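Local coordinates for protein CopN (Chlamydia pneumoniae, PDB 4NRH) that probably acts as a gatekeeper of type III secretion, working with its chaperone Scc3 to direct the secretion of translocator proteins, at residues Asn26-Gly31 and Pro61-Thr66. Residues are numbered along the deposited sequence; the frame is centred on the assembly and turned at random.
Sequences NSEISG and PALQST. With NA (sodium ion), chain E.
L63 of helix 61-74 rests its forked end against side chains of the turn N26-I29, and each methyl finds different neighbours. CD1 meets the amide of N26, 3.5 Å from ND2, and the branched base of I29, 4.0 Å from CB. CD2 lies against E28, touching CB and, 4.0 Å from OE1, the carboxylate end; the chains of E28 and L63 lie roughly perpendicular. The I29 and L63 side chains instead run alongside one another, pointing opposite ways. N26 has CG anti to its own backbone N (chi1 -170°), placing the amide carbon on the helix side; ND2 also lies 4.5 Å from T66 CG2. OD1 of N26 accepts a hydrogen bond from E28 N (3.0 Å from N to OD1), with an N-H...O angle of 159°. This Asx turn is combined with a type I beta turn from N26 to I29, in the loop between helices 18-24 and 31-40 of the HrpJ-like region. The same turn presents the carbonyls of N26 and I29 to a sodium ion, bound by N26 O at 2.4 Å and I29 O at 2.5 Å; A23 O and three waters complete its six ligands. The metal thus binds the backbone of the turn, while side chains of N26, E28 and I29 pack on L63. Q112 NE2 also bonds to N26 OD1, and E28 OE2 forms a salt bridge with R126. On the helix, T66 OG1 bonds back to A62 O at 3.0 Å, reaching it from the face opposite T66 N.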
loop_
_atom_site.group_PDB
_atom_site.type_symbol
_atom_site.label_atom_id
_atom_site.label_comp_id
_atom_site.label_asym_id
_atom_site.label_seq_id
_atom_site.Cartn_x
_atom_site.Cartn_y
_atom_site.Cartn_z
ATOM N N ASN A 26 -21.422 -20.011 12.576
ATOM C CA ASN A 26 -21.841 -19.763 11.202
ATOM C C ASN A 26 -23.219 -19.103 11.179
ATOM O O ASN A 26 -24.226 -19.742 11.480
ATOM C CB ASN A 26 -21.855 -21.075 10.413
ATOM C CG ASN A 26 -22.036 -20.868 8.917
ATOM O OD1 ASN A 26 -22.637 -19.893 8.471
ATOM N ND2 ASN A 26 -21.524 -21.810 8.134
ATOM N N SER A 27 -23.259 -17.826 10.814
ATOM C CA SER A 27 -24.493 -17.047 10.884
ATOM C C SER A 27 -25.443 -17.292 9.711
ATOM O O SER A 27 -26.535 -16.726 9.669
ATOM C CB SER A 27 -24.165 -15.555 10.966
ATOM O OG SER A 27 -23.503 -15.115 9.792
ATOM N N GLU A 28 -25.035 -18.128 8.762
ATOM C CA GLU A 28 -25.880 -18.403 7.601
ATOM C C GLU A 28 -26.551 -19.772 7.655
ATOM O O GLU A 28 -27.251 -20.161 6.720
ATOM C CB GLU A 28 -25.069 -18.279 6.308
ATOM C CG GLU A 28 -24.687 -16.852 5.951
ATOM C CD GLU A 28 -23.855 -16.773 4.688
ATOM O OE1 GLU A 28 -24.447 -16.683 3.591
ATOM O OE2 GLU A 28 -22.610 -16.801 4.788
ATOM N N ILE A 29 -26.343 -20.504 8.746
ATOM C CA ILE A 29 -27.007 -21.791 8.915
ATOM C C ILE A 29 -27.161 -22.152 10.392
ATOM O O ILE A 29 -26.375 -21.721 11.237
ATOM C CB ILE A 29 -26.247 -22.918 8.172
ATOM C CG1 ILE A 29 -27.192 -24.075 7.836
ATOM C CG2 ILE A 29 -25.051 -23.398 8.981
ATOM C CD1 ILE A 29 -26.694 -24.963 6.720
ATOM N N SER A 30 -28.200 -22.924 10.695
ATOM C CA SER A 30 -28.475 -23.349 12.063
ATOM C C SER A 30 -28.409 -24.867 12.181
ATOM O O SER A 30 -28.500 -25.578 11.180
ATOM C CB SER A 30 -29.845 -22.842 12.517
ATOM O OG SER A 30 -30.887 -23.473 11.791
ATOM N N GLY A 31 -28.241 -25.357 13.405
ATOM C CA GLY A 31 -28.210 -26.785 13.659
ATOM C C GLY A 31 -29.525 -27.436 13.280
ATOM O O GLY A 31 -29.559 -28.574 12.811
ATOM N N PRO A 61 -24.122 -22.328 -2.527
ATOM C CA PRO A 61 -23.182 -23.424 -2.798
ATOM C C PRO A 61 -22.148 -23.641 -1.691
ATOM O O PRO A 61 -21.773 -24.784 -1.425
ATOM C CB PRO A 61 -22.495 -22.978 -4.090
ATOM C CG PRO A 61 -23.511 -22.133 -4.772
ATOM C CD PRO A 61 -24.239 -21.410 -3.675
ATOM N N ALA A 62 -21.690 -22.561 -1.064
ATOM C CA ALA A 62 -20.715 -22.664 0.016
ATOM C C ALA A 62 -21.321 -23.362 1.227
ATOM O O ALA A 62 -20.676 -24.194 1.866
ATOM C CB ALA A 62 -20.194 -21.289 0.400
ATOM N N LEU A 63 -22.565 -23.015 1.537
ATOM C CA LEU A 63 -23.283 -23.642 2.642
ATOM C C LEU A 63 -23.699 -25.065 2.274
ATOM O O LEU A 63 -23.765 -25.941 3.135
ATOM C CB LEU A 63 -24.504 -22.811 3.043
ATOM C CG LEU A 63 -24.272 -21.631 3.994
ATOM C CD1 LEU A 63 -23.602 -22.104 5.277
ATOM C CD2 LEU A 63 -23.465 -20.519 3.339
ATOM N N GLN A 64 -23.993 -25.285 0.994
ATOM C CA GLN A 64 -24.264 -26.629 0.493
ATOM C C GLN A 64 -23.056 -27.525 0.738
ATOM O O GLN A 64 -23.190 -28.668 1.176
ATOM C CB GLN A 64 -24.600 -26.609 -1.000
ATOM C CG GLN A 64 -25.880 -25.876 -1.357
ATOM C CD GLN A 64 -26.085 -25.764 -2.855
ATOM O OE1 GLN A 64 -25.274 -26.252 -3.641
ATOM N NE2 GLN A 64 -27.174 -25.117 -3.257
ATOM N N SER A 65 -21.876 -26.986 0.444
ATOM C CA SER A 65 -20.621 -27.703 0.634
ATOM C C SER A 65 -20.360 -27.949 2.116
ATOM O O SER A 65 -19.822 -28.988 2.498
ATOM C CB SER A 65 -19.460 -26.922 0.013
ATOM O OG SER A 65 -18.245 -27.638 0.127
ATOM N N THR A 66 -20.743 -26.982 2.944
ATOM C CA THR A 66 -20.605 -27.106 4.389
ATOM C C THR A 66 -21.537 -28.185 4.934
ATOM O O THR A 66 -21.135 -29.009 5.757
ATOM C CB THR A 66 -20.905 -25.770 5.099
ATOM O OG1 THR A 66 -19.956 -24.780 4.683
ATOM C CG2 THR A 66 -20.832 -25.935 6.611
HETATM NA NA NA E . -25.690 -20.375 13.262
HETATM O O HOH W 1 -24.256 -18.589 14.581
HETATM O O HOH W 2 -26.818 -21.562 14.833
HETATM O O HOH W 3 -27.887 -18.819 12.362
#